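Aminotransferase, classes I and II (Silicibacter pomeroyi DSS-3, PDB 3H14) is a putative aminotransferase that probably uses pyridoxal 5'-phosphate to transfer the amino group of L-aspartate to 2-oxoglutarate. Local coordinates at residues 107-112 / 253-258; 142-147 / 350-355; 235-240 / 265-270. All blocks are in the same frame, centred on the assembly; numbering follows the deposited sequence.

Interaction 1 (107-112 / 253-258); sequences AFTALF and ERIAQN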
loop_
_atom_site.group_PDB
_atom_site.type_symbol
_atom_site.label_atom_id
_atom_site.label_comp_id
_atom_site.label_asym_id
_atom_site.label_seq_id
_atom_site.Cartn_x
_atom_site.Cartn_y
_atom_site.Cartn_z
ATOM N N ALA A 107 13.692 7.338 3.998
ATOM C CA ALA A 107 13.375 8.410 3.083
ATOM C C ALA A 107 13.136 9.700 3.839
ATOM O O ALA A 107 13.709 10.736 3.503
ATOM C CB ALA A 107 12.213 8.063 2.233
ATOM N N PHE A 108 12.253 9.676 4.828
ATOM C CA PHE A 108 11.874 10.915 5.466
ATOM C C PHE A 108 13.045 11.509 6.235
ATOM O O PHE A 108 13.176 12.740 6.294
ATOM C CB PHE A 108 10.694 10.702 6.430
ATOM C CG PHE A 108 9.433 10.239 5.766
ATOM C CD1 PHE A 108 9.232 10.403 4.399
ATOM C CD2 PHE A 108 8.394 9.694 6.526
ATOM C CE1 PHE A 108 8.062 9.991 3.812
ATOM C CE2 PHE A 108 7.228 9.257 5.906
ATOM C CZ PHE A 108 7.080 9.431 4.551
ATOM N N THR A 109 13.900 10.646 6.808
ATOM C CA THR A 109 15.067 11.139 7.554
ATOM C C THR A 109 16.096 11.831 6.655
ATOM O O THR A 109 16.656 12.866 7.026
ATOM C CB THR A 109 15.736 10.004 8.346
ATOM O OG1 THR A 109 14.768 9.461 9.255
ATOM C CG2 THR A 109 16.976 10.534 9.115
ATOM N N ALA A 110 16.337 11.236 5.497
ATOM C CA ALA A 110 17.263 11.748 4.504
ATOM C C ALA A 110 16.800 13.072 3.935
ATOM O O ALA A 110 17.596 13.970 3.653
ATOM C CB ALA A 110 17.438 10.705 3.368
ATOM N N LEU A 111 15.487 13.223 3.799
ATOM C CA LEU A 111 14.933 14.317 2.992
ATOM C C LEU A 111 14.319 15.494 3.733
ATOM O O LEU A 111 14.191 16.586 3.153
ATOM C CB LEU A 111 13.943 13.720 1.996
ATOM C CG LEU A 111 14.514 12.806 0.909
ATOM C CD1 LEU A 111 13.379 12.166 0.186
ATOM C CD2 LEU A 111 15.410 13.547 -0.116
ATOM N N PHE A 112 13.953 15.325 5.004
ATOM C CA PHE A 112 13.139 16.332 5.649
ATOM C C PHE A 112 13.594 16.635 7.033
ATOM O O PHE A 112 14.121 15.762 7.736
ATOM C CB PHE A 112 11.654 15.915 5.704
ATOM C CG PHE A 112 11.121 15.446 4.384
ATOM C CD1 PHE A 112 11.201 16.268 3.268
ATOM C CD2 PHE A 112 10.495 14.220 4.275
ATOM C CE1 PHE A 112 10.706 15.839 2.039
ATOM C CE2 PHE A 112 10.019 13.780 3.082
ATOM C CZ PHE A 112 10.117 14.579 1.957
ATOM N N GLU A 253 22.826 5.032 3.494
ATOM C CA GLU A 253 23.652 4.035 4.168
ATOM C C GLU A 253 24.086 4.488 5.546
ATOM O O GLU A 253 24.022 3.723 6.478
ATOM C CB GLU A 253 24.890 3.655 3.336
ATOM C CG GLU A 253 25.866 2.708 4.084
ATOM C CD GLU A 253 27.192 2.467 3.320
ATOM O OE1 GLU A 253 27.779 3.448 2.804
ATOM O OE2 GLU A 253 27.643 1.288 3.238
ATOM N N ARG A 254 24.537 5.726 5.689
ATOM C CA ARG A 254 24.980 6.181 6.993
ATOM C C ARG A 254 23.851 6.263 7.975
ATOM O O ARG A 254 24.028 5.952 9.148
ATOM C CB ARG A 254 25.642 7.546 6.899
ATOM C CG ARG A 254 27.049 7.480 6.415
ATOM C CD ARG A 254 27.686 8.845 6.443
ATOM N NE ARG A 254 28.941 8.843 5.706
ATOM C CZ ARG A 254 29.727 9.909 5.538
ATOM N NH1 ARG A 254 29.386 11.091 6.053
ATOM N NH2 ARG A 254 30.865 9.786 4.856
ATOM N N ILE A 255 22.679 6.713 7.510
ATOM C CA ILE A 255 21.528 6.752 8.374
ATOM C C ILE A 255 21.193 5.332 8.803
ATOM O O ILE A 255 20.966 5.077 9.993
ATOM C CB ILE A 255 20.286 7.399 7.674
ATOM C CG1 ILE A 255 20.524 8.895 7.416
ATOM C CG2 ILE A 255 19.043 7.199 8.536
ATOM C CD1 ILE A 255 19.649 9.506 6.317
ATOM N N ALA A 256 21.128 4.411 7.839
ATOM C CA ALA A 256 20.776 3.016 8.133
ATOM C C ALA A 256 21.786 2.339 9.082
ATOM O O ALA A 256 21.374 1.601 9.979
ATOM C CB ALA A 256 20.602 2.220 6.864
ATOM N N GLN A 257 23.082 2.630 8.893
ATOM C CA GLN A 257 24.172 2.122 9.753
ATOM C C GLN A 257 24.031 2.733 11.130
ATOM O O GLN A 257 23.826 2.011 12.128
ATOM C CB GLN A 257 25.556 2.539 9.234
ATOM C CG GLN A 257 26.092 1.779 8.026
ATOM C CD GLN A 257 27.376 2.396 7.384
ATOM O OE1 GLN A 257 27.771 3.552 7.663
ATOM N NE2 GLN A 257 28.010 1.616 6.486
ATOM N N ASN A 258 24.114 4.077 11.148
ATOM C CA ASN A 258 24.132 4.863 12.384
ATOM C C ASN A 258 22.859 4.694 13.192
ATOM O O ASN A 258 22.909 4.864 14.395
ATOM C CB ASN A 258 24.356 6.367 12.127
ATOM C CG ASN A 258 25.733 6.700 11.578
ATOM O OD1 ASN A 258 26.390 5.891 10.910
ATOM N ND2 ASN A 258 26.178 7.920 11.849
#
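Ile255 reaches from helix 249-258 and sets both of its methyls, CG2 and CD1, against Thr109 CG2, while CD1 alone also reaches Ala110. The individual distances bear this out. Ile255 CD1 lies 3.7 Å from Ala110 CA and 3.8 Å from Ala110 N, so the methyl rests near the N-CA bond, with Ala110 CB a little farther from it at 3.9 Å. The bond from Ala110 CA to its CB runs across the contact instead of into it. Ile255 CG2 and CD1 each stand 4.0 Å from Thr109 CG2, and the threonine and isoleucine side chains run antiparallel, side by side. In Ile255, CG1 stands beside the backbone N (chi1 -67°), which leaves CG2 anti to it, and a nearly extended second torsion (chi2 159°) carries CD1 forward onto the alanine. Thr109 is turned with CG2 anti to its own N, which presents the methyl to Ile255; its OG1 instead bonds to Leu105 O, one helical turn back. Behind this contact, Ala107, Ala110 and Leu111 touch Tyr223 of strand 223-227. Helix 100-111 thus lies on the seven-stranded sheet, consistent with the large, cofactor-binding domain of this aminotransferase fold, with helix 249-258 alongside its C-terminal turn. No hydrogen bond links the two segments and only 115 Å² is buried, which implies a modest, purely apolar contact at the surface, dependent on the fit of one isoleucine and with the threonine hydroxyl satisfied inside its own helix.

Interaction 2 (142-147 / 350-355); sequences LPTAPE and PERGAG
Arg352 grips the carbonyl oxygen of Thr144 with both terminal nitrogens, end-on. Arg352 NH1 lies 3.0 Å from Thr144 O, and Arg352 NH2 is equally close to that atom, so a single acceptor takes two donors. The oxygen lies within 2° of the guanidinium plane, which places it at the group's edge. The two donors use the acceptor differently: the C=O...NH1 angle of 161° is close to linear, whereas NH2 comes in at 139°, in the carbonyl plane and on a lone pair. Arg352 NE forms a salt bridge with Asp349 OD2, so the group is held by this carboxylate as well as by Thr144 O and its rotation is probably restrained. The chain reaches there through a bend at chi3, with the preceding methylene torsion extended. Thr144 contributes its main chain here; its hydroxyl OG1 bonds to Ala122 O. Working outward, one guanidinium face is partly overlain by Pro143, whose CB is 4.1 Å from Arg352 NH2 and offset toward the rim; Pro143 CA approaches the same nitrogen to 3.9 Å. Pro143 ends strand 138-143, outermost in the seven-stranded sheet, and Thr144 is the first residue beyond it. Arg352 lies in the loop joining strands 340-344 and 356-360 of the four-stranded sheet, consistent with the small domain, so the contact probably joins large and small domains. Its chemistry implies a charged, bifurcated hydrogen bond to one backbone oxygen: the positive group is probably balanced by Asp349, and the acceptor does not depend on the threonine side chain.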
loop_
_atom_site.group_PDB
_atom_site.type_symbol
_atom_site.label_atom_id
_atom_site.label_comp_id
_atom_site.label_asym_id
_atom_site.label_seq_id
_atom_site.Cartn_x
_atom_site.Cartn_y
_atom_site.Cartn_z
ATOM N N LEU A 142 -3.857 16.194 0.602
ATOM C CA LEU A 142 -4.323 16.748 -0.644
ATOM C C LEU A 142 -5.595 15.980 -1.030
ATOM O O LEU A 142 -5.516 14.851 -1.494
ATOM C CB LEU A 142 -3.276 16.543 -1.726
ATOM C CG LEU A 142 -1.825 16.920 -1.365
ATOM C CD1 LEU A 142 -0.963 16.614 -2.523
ATOM C CD2 LEU A 142 -1.752 18.401 -0.996
ATOM N N PRO A 143 -6.762 16.594 -0.831
ATOM C CA PRO A 143 -8.024 15.943 -1.270
ATOM C C PRO A 143 -8.064 15.753 -2.774
ATOM O O PRO A 143 -8.114 16.722 -3.529
ATOM C CB PRO A 143 -9.120 16.899 -0.781
ATOM C CG PRO A 143 -8.439 17.787 0.235
ATOM C CD PRO A 143 -6.999 17.906 -0.214
ATOM N N THR A 144 -8.039 14.510 -3.220
ATOM C CA THR A 144 -8.039 14.217 -4.618
ATOM C C THR A 144 -9.474 14.061 -5.110
ATOM O O THR A 144 -10.394 13.867 -4.320
ATOM C CB THR A 144 -7.194 12.966 -4.881
ATOM O OG1 THR A 144 -7.751 11.877 -4.140
ATOM C CG2 THR A 144 -5.794 13.227 -4.379
ATOM N N ALA A 145 -9.646 14.202 -6.413
ATOM C CA ALA A 145 -10.951 14.246 -7.042
ATOM C C ALA A 145 -11.150 13.004 -7.899
ATOM O O ALA A 145 -10.186 12.484 -8.496
ATOM C CB ALA A 145 -11.055 15.542 -7.922
ATOM N N PRO A 146 -12.399 12.542 -8.021
ATOM C CA PRO A 146 -12.708 11.392 -8.911
ATOM C C PRO A 146 -12.247 11.565 -10.375
ATOM O O PRO A 146 -11.674 10.662 -10.991
ATOM C CB PRO A 146 -14.231 11.257 -8.788
ATOM C CG PRO A 146 -14.527 11.805 -7.434
ATOM C CD PRO A 146 -13.604 13.010 -7.319
ATOM N N GLU A 147 -12.440 12.756 -10.900
ATOM C CA GLU A 147 -12.036 13.045 -12.248
ATOM C C GLU A 147 -10.524 12.917 -12.417
ATOM O O GLU A 147 -10.028 12.822 -13.542
ATOM C CB GLU A 147 -12.545 14.458 -12.660
ATOM C CG GLU A 147 -12.152 15.596 -11.730
ATOM C CD GLU A 147 -13.168 15.939 -10.681
ATOM O OE1 GLU A 147 -13.859 15.033 -10.161
ATOM O OE2 GLU A 147 -13.246 17.141 -10.332
ATOM N N PRO A 350 -9.845 11.340 6.360
ATOM C CA PRO A 350 -10.520 11.852 7.544
ATOM C C PRO A 350 -11.647 12.849 7.286
ATOM O O PRO A 350 -12.549 12.948 8.093
ATOM C CB PRO A 350 -9.365 12.514 8.340
ATOM C CG PRO A 350 -8.153 11.787 7.892
ATOM C CD PRO A 350 -8.392 11.563 6.434
ATOM N N GLU A 351 -11.599 13.577 6.183
ATOM C CA GLU A 351 -12.597 14.571 5.890
ATOM C C GLU A 351 -13.815 13.975 5.184
ATOM O O GLU A 351 -14.923 14.459 5.416
ATOM C CB GLU A 351 -12.004 15.705 5.007
ATOM N N ARG A 352 -13.599 13.014 4.277
ATOM C CA ARG A 352 -14.669 12.418 3.473
ATOM C C ARG A 352 -14.926 10.935 3.727
ATOM O O ARG A 352 -15.861 10.365 3.117
ATOM C CB ARG A 352 -14.377 12.598 2.009
ATOM C CG ARG A 352 -14.259 14.059 1.589
ATOM C CD ARG A 352 -13.953 14.154 0.110
ATOM N NE ARG A 352 -12.626 13.607 -0.151
ATOM C CZ ARG A 352 -11.979 13.702 -1.312
ATOM N NH1 ARG A 352 -12.529 14.353 -2.341
ATOM N NH2 ARG A 352 -10.770 13.154 -1.439
ATOM N N GLY A 353 -14.152 10.301 4.618
ATOM C CA GLY A 353 -14.223 8.829 4.791
ATOM C C GLY A 353 -15.487 8.281 5.457
ATOM O O GLY A 353 -15.741 7.049 5.485
ATOM N N ALA A 354 -16.256 9.165 6.074
ATOM C CA ALA A 354 -17.506 8.751 6.724
ATOM C C ALA A 354 -18.476 8.242 5.671
ATOM O O ALA A 354 -19.440 7.507 5.990
ATOM C CB ALA A 354 -18.114 9.885 7.502
ATOM N N GLY A 355 -18.263 8.660 4.434
ATOM C CA GLY A 355 -19.093 8.229 3.294
ATOM C C GLY A 355 -18.480 7.212 2.371
ATOM O O GLY A 355 -18.949 7.023 1.237
#

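Interaction 3 (235-240 / 265-270); sequences TGWRVG and HASQVA
Trp237 sets the rim of its indole beside Ser267, with CE3 3.6 Å from Ser267 OG and the hydroxyl near the ring plane, at the edge rather than over a face. The tryptophan belongs to the loop between strands 223-227 and 240-243, which carries the aminotransferase family signature around the probable cofactor lysine; Thr-Gly-Trp-Arg-Val-Gly forms its last part. Ser267 lies in the first turn of helix 265-274. Its OG donates to Trp237 O over a short 2.5 Å, in the carbonyl plane and on a lone pair, with a C=O...OG angle of 139°. A chi1 of -62° puts OG anti to the serine's carbonyl carbon, on the side facing the loop. Beside this bond the packing is apolar: Val239 CB and CG1 are each 3.9 Å from Ser267 CB. Replacing Ser267 with an alanine would probably leave the Trp237 carbonyl without this donor and let the loop shift against the helix. Trp237 also touches Leu53 of helix 47-57, which Ala266 meets as well, so that helix adjoins both sides of the contact. Gln268 is fixed at both ends of its amide, OE1 accepting from Leu70 N and NE2 donating to Ala263 O. Its aliphatic part also brushes the loop, with Val239 CG2 4.4 Å from Gln268 CG.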
loop_
_atom_site.group_PDB
_atom_site.type_symbol
_atom_site.label_atom_id
_atom_site.label_comp_id
_atom_site.label_asym_id
_atom_site.label_seq_id
_atom_site.Cartn_x
_atom_site.Cartn_y
_atom_site.Cartn_z
ATOM N N THR A 235 4.383 -10.639 3.807
ATOM C CA THR A 235 3.926 -9.849 4.923
ATOM C C THR A 235 4.382 -10.536 6.204
ATOM O O THR A 235 4.300 -11.742 6.330
ATOM C CB THR A 235 2.356 -9.684 4.915
ATOM O OG1 THR A 235 1.977 -8.807 3.839
ATOM C CG2 THR A 235 1.850 -9.145 6.260
ATOM N N GLY A 236 4.912 -9.763 7.127
ATOM C CA GLY A 236 5.338 -10.298 8.413
ATOM C C GLY A 236 6.843 -10.531 8.499
ATOM O O GLY A 236 7.377 -10.729 9.576
ATOM N N TRP A 237 7.527 -10.520 7.365
ATOM C CA TRP A 237 8.966 -10.847 7.300
ATOM C C TRP A 237 9.890 -9.635 7.437
ATOM O O TRP A 237 11.109 -9.771 7.574
ATOM C CB TRP A 237 9.243 -11.573 5.985
ATOM C CG TRP A 237 8.693 -12.983 5.975
ATOM C CD1 TRP A 237 7.471 -13.378 5.558
ATOM C CD2 TRP A 237 9.387 -14.181 6.374
ATOM N NE1 TRP A 237 7.344 -14.742 5.669
ATOM C CE2 TRP A 237 8.507 -15.260 6.166
ATOM C CE3 TRP A 237 10.666 -14.438 6.889
ATOM C CZ2 TRP A 237 8.840 -16.575 6.491
ATOM C CZ3 TRP A 237 11.008 -15.743 7.209
ATOM C CH2 TRP A 237 10.103 -16.806 6.984
ATOM N N ARG A 238 9.316 -8.439 7.399
ATOM C CA ARG A 238 10.075 -7.184 7.584
ATOM C C ARG A 238 11.252 -7.060 6.636
ATOM O O ARG A 238 12.401 -6.890 7.042
ATOM C CB ARG A 238 10.511 -6.994 9.044
ATOM N N VAL A 239 10.971 -7.168 5.349
ATOM C CA VAL A 239 12.025 -6.969 4.363
ATOM C C VAL A 239 11.445 -6.223 3.170
ATOM O O VAL A 239 10.321 -6.489 2.744
ATOM C CB VAL A 239 12.746 -8.315 3.966
ATOM C CG1 VAL A 239 11.753 -9.371 3.433
ATOM C CG2 VAL A 239 13.851 -8.051 2.935
ATOM N N GLY A 240 12.226 -5.275 2.641
ATOM C CA GLY A 240 11.822 -4.527 1.469
ATOM C C GLY A 240 13.058 -3.863 0.878
ATOM O O GLY A 240 14.192 -4.237 1.200
ATOM N N HIS A 265 18.598 -10.996 8.471
ATOM C CA HIS A 265 19.259 -11.781 7.421
ATOM C C HIS A 265 18.381 -12.954 6.981
ATOM O O HIS A 265 18.332 -13.269 5.812
ATOM C CB HIS A 265 20.651 -12.285 7.848
ATOM C CG HIS A 265 21.409 -12.989 6.748
ATOM N ND1 HIS A 265 21.530 -14.362 6.681
ATOM C CD2 HIS A 265 22.076 -12.504 5.673
ATOM C CE1 HIS A 265 22.249 -14.690 5.618
ATOM N NE2 HIS A 265 22.595 -13.581 4.990
ATOM N N ALA A 266 17.671 -13.585 7.910
ATOM C CA ALA A 266 16.775 -14.699 7.555
ATOM C C ALA A 266 15.762 -14.263 6.494
ATOM O O ALA A 266 15.524 -14.962 5.500
ATOM C CB ALA A 266 16.059 -15.226 8.802
ATOM N N SER A 267 15.158 -13.106 6.706
ATOM C CA SER A 267 14.218 -12.545 5.747
ATOM C C SER A 267 14.854 -12.214 4.400
ATOM O O SER A 267 14.225 -12.374 3.378
ATOM C CB SER A 267 13.579 -11.287 6.329
ATOM O OG SER A 267 12.856 -11.618 7.491
ATOM N N GLN A 268 16.103 -11.755 4.399
ATOM C CA GLN A 268 16.818 -11.456 3.155
ATOM C C GLN A 268 17.127 -12.681 2.287
ATOM O O GLN A 268 17.050 -12.597 1.045
ATOM C CB GLN A 268 18.135 -10.720 3.439
ATOM C CG GLN A 268 17.959 -9.326 3.970
ATOM C CD GLN A 268 19.232 -8.517 3.957
ATOM O OE1 GLN A 268 19.756 -8.207 2.901
ATOM N NE2 GLN A 268 19.688 -8.101 5.135
ATOM N N VAL A 269 17.480 -13.789 2.948
ATOM C CA VAL A 269 17.636 -15.117 2.307
ATOM C C VAL A 269 16.329 -15.542 1.631
ATOM O O VAL A 269 16.315 -15.911 0.454
ATOM C CB VAL A 269 18.058 -16.207 3.340
ATOM C CG1 VAL A 269 18.092 -17.599 2.705
ATOM C CG2 VAL A 269 19.413 -15.850 3.929
ATOM N N ALA A 270 15.228 -15.471 2.372
ATOM C CA ALA A 270 13.920 -15.830 1.805
ATOM C C ALA A 270 13.523 -14.938 0.612
ATOM O O ALA A 270 12.968 -15.438 -0.362
ATOM C CB ALA A 270 12.859 -15.803 2.892
#

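In the fold
Following the chain from the N terminus, 107-112 opens interaction 1, 142-147 opens interaction 2 and 235-240 opens interaction 3. Interaction 1 closes first, at 253-258, after 140 intervening residues; interaction 3 closes at 265-270 over only 24, and interaction 2 last, at 350-355, over 202. Interaction 3 is therefore nested within interaction 2, while interaction 1 crosses both. Helices 249-258 and 265-274 are consecutive, and the centres of interactions 1 and 3 are about 20 Å apart. Interaction 2 lies across the chain's centre from interaction 3, about 34 Å between centres. Interactions 1 and 3 fasten this helix pair to elements around the seven-stranded sheet, whereas interaction 2 joins that sheet's edge to the four-stranded one.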